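Similar to yteR (Bacilus subtilis) (Clostridium acetobutylicum, PDB 4WU0) probably hydrolyses unsaturated rhamnogalacturonan fragments of pectin, as a glycoside hydrolase of family GH105 related to YteR. Local coordinates at residues Arg103-Phe117 against Glu151-Asn165. Numbering follows the deposited sequence.
Sequences RKQIDNHPRTKENVF and EFDDITHQFIITEKN
R111 reaches D154 end-on, NH1 to OD1 and NH2 to OD2, with the guanidinium and carboxylate planes 34° apart. The NH1 bond is the straighter of the two, 169° at the hydrogen, and OD1 lies close to the guanidinium plane. NH1 also donates to N115 O, tying the arginine back to its own loop. From the other face of the carboxylate, Q158 NE2 gives D154 OD1 a second bond of 3.1 Å. That same NE2 sits 3.3 Å above one face of the F117 ring, offset toward the rim, the ring and amide planes being steeply turned to each other. F117 CE1 in turn lies over a face of the R111 guanidinium. At the other end of the amide, Q158 OE1 accepts a hydrogen bond from F117 N at 3.0 Å, the donor standing above the carbonyl plane.

The fold is the (alpha/alpha)6 barrel of the six-hairpin clan, and here the loop leaving helix 93-108 runs alongside helix 152-166 and folds back at a type I turn, T112 to N115, which brings E114 over the later helical turns. H157, with CG anti to its backbone N (chi1 180°), donates from NE2 to E114 O at 3.0 Å, the oxygen lying near the ring plane at its edge. E114 OE1 touches I161 CG2 and accepts from N165 ND2 at 2.9 Å, near the amide plane of N165. V116 CG2 packs on I161 CG2 (3.6 Å).

At the far end, R103 NH2 meets E151 OE1 at 2.9 Å, the guanidinium and carboxylate planes steeply inclined; Y139 of helix 129-146 also bonds OE1, and a water bridges OE1 to R103 NE.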
loop_
_atom_site.group_PDB
_atom_site.type_symbol
_atom_site.label_atom_id
_atom_site.label_comp_id
_atom_site.label_asym_id
_atom_site.label_seq_id
_atom_site.Cartn_x
_atom_site.Cartn_y
_atom_site.Cartn_z
ATOM N N ARG A 103 -10.325 11.192 -10.896
ATOM C CA ARG A 103 -11.648 10.778 -10.460
ATOM C C ARG A 103 -12.503 10.304 -11.634
ATOM O O ARG A 103 -13.347 9.413 -11.479
ATOM C CB ARG A 103 -12.329 11.920 -9.700
ATOM C CG ARG A 103 -13.788 11.683 -9.365
ATOM C CD ARG A 103 -13.984 10.532 -8.414
ATOM N NE ARG A 103 -15.389 10.359 -8.083
ATOM C CZ ARG A 103 -16.271 9.747 -8.870
ATOM N NH1 ARG A 103 -15.887 9.238 -10.042
ATOM N NH2 ARG A 103 -17.531 9.620 -8.488
ATOM N N LYS A 104 -12.301 10.908 -12.807
ATOM C CA LYS A 104 -13.040 10.506 -14.003
ATOM C C LYS A 104 -12.782 9.029 -14.368
ATOM O O LYS A 104 -13.636 8.381 -14.939
ATOM C CB LYS A 104 -12.721 11.447 -15.173
ATOM C CG LYS A 104 -13.403 11.116 -16.487
ATOM C CD LYS A 104 -14.899 11.076 -16.325
ATOM C CE LYS A 104 -15.630 10.896 -17.650
ATOM N NZ LYS A 104 -17.034 10.470 -17.419
ATOM N N GLN A 105 -11.622 8.490 -14.024
ATOM C CA GLN A 105 -11.356 7.074 -14.289
ATOM C C GLN A 105 -12.354 6.163 -13.568
ATOM O O GLN A 105 -12.771 5.138 -14.084
ATOM C CB GLN A 105 -9.937 6.705 -13.860
ATOM C CG GLN A 105 -9.548 5.295 -14.265
ATOM C CD GLN A 105 -8.099 4.960 -13.954
ATOM O OE1 GLN A 105 -7.197 5.776 -14.136
ATOM N NE2 GLN A 105 -7.876 3.730 -13.493
ATOM N N ILE A 106 -12.734 6.561 -12.360
ATOM C CA ILE A 106 -13.641 5.773 -11.546
ATOM C C ILE A 106 -15.016 5.651 -12.180
ATOM O O ILE A 106 -15.711 4.657 -11.969
ATOM C CB ILE A 106 -13.672 6.330 -10.101
ATOM C CG1 ILE A 106 -12.336 6.028 -9.448
ATOM C CG2 ILE A 106 -14.795 5.710 -9.283
ATOM C CD1 ILE A 106 -12.074 6.775 -8.132
ATOM N N ASP A 107 -15.401 6.638 -12.982
ATOM C CA ASP A 107 -16.703 6.617 -13.647
ATOM C C ASP A 107 -16.972 5.332 -14.425
ATOM O O ASP A 107 -18.063 4.762 -14.328
ATOM C CB ASP A 107 -16.844 7.800 -14.608
ATOM C CG ASP A 107 -16.938 9.131 -13.899
ATOM O OD1 ASP A 107 -16.980 9.151 -12.663
ATOM O OD2 ASP A 107 -17.015 10.166 -14.588
ATOM N N ASN A 108 -15.987 4.880 -15.201
ATOM C CA ASN A 108 -16.196 3.751 -16.094
ATOM C C ASN A 108 -15.164 2.645 -15.926
ATOM O O ASN A 108 -15.126 1.719 -16.728
ATOM C CB ASN A 108 -16.178 4.227 -17.550
ATOM C CG ASN A 108 -17.296 5.212 -17.856
ATOM O OD1 ASN A 108 -18.467 4.904 -17.667
ATOM N ND2 ASN A 108 -16.930 6.409 -18.295
ATOM N N HIS A 109 -14.332 2.726 -14.890
ATOM C CA HIS A 109 -13.353 1.676 -14.655
ATOM C C HIS A 109 -14.090 0.346 -14.530
ATOM O O HIS A 109 -15.098 0.272 -13.831
ATOM C CB HIS A 109 -12.565 1.956 -13.376
ATOM C CG HIS A 109 -11.393 1.051 -13.175
ATOM N ND1 HIS A 109 -10.094 1.470 -13.351
ATOM C CD2 HIS A 109 -11.319 -0.251 -12.807
ATOM C CE1 HIS A 109 -9.269 0.465 -13.117
ATOM N NE2 HIS A 109 -9.990 -0.591 -12.777
ATOM N N PRO A 110 -13.640 -0.687 -15.262
ATOM C CA PRO A 110 -14.415 -1.928 -15.296
ATOM C C PRO A 110 -14.472 -2.644 -13.960
ATOM O O PRO A 110 -13.525 -2.575 -13.171
ATOM C CB PRO A 110 -13.697 -2.780 -16.361
ATOM C CG PRO A 110 -12.315 -2.212 -16.434
ATOM C CD PRO A 110 -12.484 -0.739 -16.171
ATOM N N ARG A 111 -15.580 -3.337 -13.732
ATOM C CA ARG A 111 -15.839 -3.996 -12.457
ATOM C C ARG A 111 -16.219 -5.456 -12.623
ATOM O O ARG A 111 -16.742 -5.865 -13.669
ATOM C CB ARG A 111 -16.960 -3.279 -11.723
ATOM C CG ARG A 111 -16.576 -1.903 -11.218
ATOM C CD ARG A 111 -17.796 -1.150 -10.813
ATOM N NE ARG A 111 -17.576 0.244 -10.415
ATOM C CZ ARG A 111 -17.536 0.689 -9.160
ATOM N NH1 ARG A 111 -17.631 -0.149 -8.131
ATOM N NH2 ARG A 111 -17.399 1.992 -8.933
ATOM N N THR A 112 -15.962 -6.234 -11.576
ATOM C CA THR A 112 -16.358 -7.637 -11.540
ATOM C C THR A 112 -17.861 -7.742 -11.353
ATOM O O THR A 112 -18.557 -6.729 -11.184
ATOM C CB THR A 112 -15.713 -8.375 -10.368
ATOM O OG1 THR A 112 -16.211 -7.810 -9.151
ATOM C CG2 THR A 112 -14.203 -8.245 -10.407
ATOM N N LYS A 113 -18.370 -8.964 -11.386
ATOM C CA LYS A 113 -19.806 -9.191 -11.251
ATOM C C LYS A 113 -20.333 -8.666 -9.906
ATOM O O LYS A 113 -21.516 -8.321 -9.780
ATOM C CB LYS A 113 -20.136 -10.679 -11.434
ATOM C CG LYS A 113 -19.731 -11.548 -10.263
ATOM C CD LYS A 113 -20.082 -13.047 -10.434
ATOM C CE LYS A 113 -19.457 -13.685 -11.671
ATOM N NZ LYS A 113 -19.517 -15.181 -11.616
ATOM N N GLU A 114 -19.449 -8.605 -8.914
ATOM C CA GLU A 114 -19.784 -8.077 -7.586
ATOM C C GLU A 114 -19.312 -6.637 -7.375
ATOM O O GLU A 114 -19.167 -6.176 -6.235
ATOM C CB GLU A 114 -19.194 -8.977 -6.511
ATOM C CG GLU A 114 -19.685 -10.400 -6.594
ATOM C CD GLU A 114 -18.929 -11.321 -5.673
ATOM O OE1 GLU A 114 -17.706 -11.485 -5.894
ATOM O OE2 GLU A 114 -19.566 -11.868 -4.744
ATOM N N ASN A 115 -19.066 -5.936 -8.476
ATOM C CA ASN A 115 -18.799 -4.496 -8.460
ATOM C C ASN A 115 -17.478 -4.064 -7.855
ATOM O O ASN A 115 -17.334 -2.922 -7.398
ATOM C CB ASN A 115 -19.977 -3.726 -7.831
ATOM C CG ASN A 115 -21.029 -3.380 -8.857
ATOM O OD1 ASN A 115 -20.712 -2.822 -9.907
ATOM N ND2 ASN A 115 -22.283 -3.759 -8.589
ATOM N N VAL A 116 -16.480 -4.943 -7.909
ATOM C CA VAL A 116 -15.127 -4.587 -7.497
ATOM C C VAL A 116 -14.322 -4.183 -8.729
ATOM O O VAL A 116 -14.414 -4.825 -9.774
ATOM C CB VAL A 116 -14.435 -5.765 -6.784
ATOM C CG1 VAL A 116 -13.064 -5.387 -6.314
ATOM C CG2 VAL A 116 -15.312 -6.271 -5.628
ATOM N N PHE A 117 -13.552 -3.112 -8.631
ATOM C CA PHE A 117 -12.685 -2.708 -9.741
ATOM C C PHE A 117 -11.770 -3.870 -10.190
ATOM O O PHE A 117 -11.072 -4.489 -9.369
ATOM C CB PHE A 117 -11.763 -1.564 -9.310
ATOM C CG PHE A 117 -12.470 -0.287 -8.902
ATOM C CD1 PHE A 117 -13.478 0.265 -9.680
ATOM C CD2 PHE A 117 -12.070 0.387 -7.761
ATOM C CE1 PHE A 117 -14.098 1.458 -9.299
ATOM C CE2 PHE A 117 -12.665 1.572 -7.379
ATOM C CZ PHE A 117 -13.682 2.109 -8.148
ATOM N N GLU A 151 -21.032 7.532 -1.596
ATOM C CA GLU A 151 -20.023 6.798 -2.359
ATOM C C GLU A 151 -19.184 5.906 -1.477
ATOM O O GLU A 151 -18.560 4.955 -1.951
ATOM C CB GLU A 151 -19.124 7.763 -3.124
ATOM C CG GLU A 151 -19.878 8.507 -4.205
ATOM C CD GLU A 151 -19.043 9.565 -4.894
ATOM O OE1 GLU A 151 -18.211 9.204 -5.739
ATOM O OE2 GLU A 151 -19.239 10.768 -4.616
ATOM N N PHE A 152 -19.141 6.193 -0.188
ATOM C CA PHE A 152 -18.406 5.300 0.710
ATOM C C PHE A 152 -18.973 3.868 0.688
ATOM O O PHE A 152 -18.237 2.911 0.957
ATOM C CB PHE A 152 -18.412 5.831 2.149
ATOM C CG PHE A 152 -17.502 7.008 2.383
ATOM C CD1 PHE A 152 -16.150 6.926 2.119
ATOM C CD2 PHE A 152 -17.992 8.184 2.944
ATOM C CE1 PHE A 152 -15.307 8.004 2.357
ATOM C CE2 PHE A 152 -17.142 9.261 3.190
ATOM C CZ PHE A 152 -15.797 9.159 2.891
ATOM N N ASP A 153 -20.262 3.712 0.402
ATOM C CA ASP A 153 -20.883 2.384 0.372
ATOM C C ASP A 153 -20.233 1.501 -0.688
ATOM O O ASP A 153 -20.101 0.297 -0.507
ATOM C CB ASP A 153 -22.382 2.476 0.019
ATOM C CG ASP A 153 -23.242 3.110 1.107
ATOM O OD1 ASP A 153 -22.725 3.603 2.133
ATOM O OD2 ASP A 153 -24.481 3.134 0.903
ATOM N N ASP A 154 -19.873 2.117 -1.808
ATOM C CA ASP A 154 -19.208 1.437 -2.918
ATOM C C ASP A 154 -17.851 0.951 -2.439
ATOM O O ASP A 154 -17.520 -0.229 -2.569
ATOM C CB ASP A 154 -19.077 2.435 -4.076
ATOM C CG ASP A 154 -18.367 1.873 -5.299
ATOM O OD1 ASP A 154 -17.874 0.722 -5.289
ATOM O OD2 ASP A 154 -18.294 2.627 -6.285
ATOM N N ILE A 155 -17.092 1.865 -1.851
ATOM C CA ILE A 155 -15.759 1.581 -1.353
ATOM C C ILE A 155 -15.770 0.458 -0.322
ATOM O O ILE A 155 -14.982 -0.498 -0.425
ATOM C CB ILE A 155 -15.152 2.860 -0.766
ATOM C CG1 ILE A 155 -14.865 3.846 -1.907
ATOM C CG2 ILE A 155 -13.884 2.576 0.058
ATOM C CD1 ILE A 155 -14.936 5.298 -1.490
ATOM N N THR A 156 -16.635 0.549 0.677
ATOM C CA THR A 156 -16.630 -0.477 1.714
ATOM C C THR A 156 -17.033 -1.839 1.149
ATOM O O THR A 156 -16.477 -2.864 1.519
ATOM C CB THR A 156 -17.512 -0.102 2.922
ATOM O OG1 THR A 156 -18.855 0.149 2.511
ATOM C CG2 THR A 156 -16.960 1.139 3.593
ATOM N N HIS A 157 -18.007 -1.849 0.253
ATOM C CA HIS A 157 -18.421 -3.093 -0.410
ATOM C C HIS A 157 -17.230 -3.757 -1.102
ATOM O O HIS A 157 -17.083 -4.993 -1.081
ATOM C CB HIS A 157 -19.511 -2.771 -1.433
ATOM C CG HIS A 157 -20.018 -3.959 -2.188
ATOM N ND1 HIS A 157 -20.870 -4.892 -1.634
ATOM C CD2 HIS A 157 -19.796 -4.361 -3.462
ATOM C CE1 HIS A 157 -21.164 -5.808 -2.539
ATOM N NE2 HIS A 157 -20.520 -5.511 -3.655
ATOM N N GLN A 158 -16.347 -2.958 -1.694
ATOM C CA GLN A 158 -15.183 -3.539 -2.363
ATOM C C GLN A 158 -14.249 -4.240 -1.383
ATOM O O GLN A 158 -13.741 -5.321 -1.670
ATOM C CB GLN A 158 -14.437 -2.486 -3.161
ATOM C CG GLN A 158 -15.336 -1.915 -4.252
ATOM C CD GLN A 158 -14.578 -1.366 -5.412
ATOM O OE1 GLN A 158 -13.616 -1.980 -5.893
ATOM N NE2 GLN A 158 -15.000 -0.191 -5.880
ATOM N N PHE A 159 -14.041 -3.652 -0.211
ATOM C CA PHE A 159 -13.257 -4.323 0.820
ATOM C C PHE A 159 -13.892 -5.611 1.295
ATOM O O PHE A 159 -13.196 -6.602 1.517
ATOM C CB PHE A 159 -13.044 -3.410 2.034
ATOM C CG PHE A 159 -11.959 -2.403 1.827
ATOM C CD1 PHE A 159 -10.655 -2.725 2.108
ATOM C CD2 PHE A 159 -12.241 -1.152 1.302
ATOM C CE1 PHE A 159 -9.636 -1.817 1.904
ATOM C CE2 PHE A 159 -11.231 -0.229 1.089
ATOM C CZ PHE A 159 -9.927 -0.559 1.390
ATOM N N ILE A 160 -15.212 -5.588 1.480
ATOM C CA ILE A 160 -15.928 -6.743 2.007
ATOM C C ILE A 160 -15.929 -7.913 1.019
ATOM O O ILE A 160 -15.726 -9.052 1.402
ATOM C CB ILE A 160 -17.355 -6.338 2.395
ATOM C CG1 ILE A 160 -17.300 -5.458 3.643
ATOM C CG2 ILE A 160 -18.238 -7.550 2.654
ATOM C CD1 ILE A 160 -18.578 -4.679 3.947
ATOM N N ILE A 161 -16.164 -7.616 -0.244
ATOM C CA ILE A 161 -16.172 -8.644 -1.281
ATOM C C ILE A 161 -14.759 -9.198 -1.472
ATOM O O ILE A 161 -14.584 -10.387 -1.713
ATOM C CB ILE A 161 -16.718 -8.084 -2.601
ATOM C CG1 ILE A 161 -18.191 -7.714 -2.465
ATOM C CG2 ILE A 161 -16.524 -9.079 -3.758
ATOM C CD1 ILE A 161 -19.103 -8.851 -2.099
ATOM N N THR A 162 -13.759 -8.332 -1.389
ATOM C CA THR A 162 -12.388 -8.796 -1.534
ATOM C C THR A 162 -12.053 -9.794 -0.430
ATOM O O THR A 162 -11.480 -10.844 -0.683
ATOM C CB THR A 162 -11.409 -7.618 -1.556
ATOM O OG1 THR A 162 -11.679 -6.831 -2.719
ATOM C CG2 THR A 162 -9.965 -8.084 -1.577
ATOM N N GLU A 163 -12.413 -9.490 0.808
ATOM C CA GLU A 163 -12.144 -10.436 1.866
ATOM C C GLU A 163 -12.925 -11.743 1.659
ATOM O O GLU A 163 -12.379 -12.823 1.873
ATOM C CB GLU A 163 -12.470 -9.826 3.229
ATOM C CG GLU A 163 -12.049 -10.684 4.395
ATOM C CD GLU A 163 -13.187 -11.465 5.041
ATOM O OE1 GLU A 163 -14.280 -11.591 4.442
ATOM O OE2 GLU A 163 -12.972 -11.970 6.161
ATOM N N LYS A 164 -14.179 -11.656 1.218
ATOM C CA LYS A 164 -14.988 -12.848 0.992
ATOM C C LYS A 164 -14.328 -13.779 -0.023
ATOM O O LYS A 164 -14.270 -14.995 0.175
ATOM C CB LYS A 164 -16.381 -12.453 0.503
ATOM C CG LYS A 164 -17.279 -13.636 0.180
ATOM C CD LYS A 164 -18.644 -13.182 -0.308
ATOM C CE LYS A 164 -19.607 -14.361 -0.371
ATOM N NZ LYS A 164 -19.605 -15.060 -1.691
ATOM N N ASN A 165 -13.803 -13.207 -1.098
ATOM C CA ASN A 165 -13.276 -14.010 -2.193
ATOM C C ASN A 165 -11.824 -14.423 -2.023
ATOM O O ASN A 165 -11.428 -15.455 -2.568
ATOM C CB ASN A 165 -13.411 -13.281 -3.530
ATOM C CG ASN A 165 -14.860 -13.202 -4.032
ATOM O OD1 ASN A 165 -15.618 -14.164 -3.958
ATOM N ND2 ASN A 165 -15.231 -12.046 -4.553
HETATM O O HOH W 1 -16.505 11.644 -5.761
HETATM O O HOH W 2 -18.901 -1.804 -4.982
#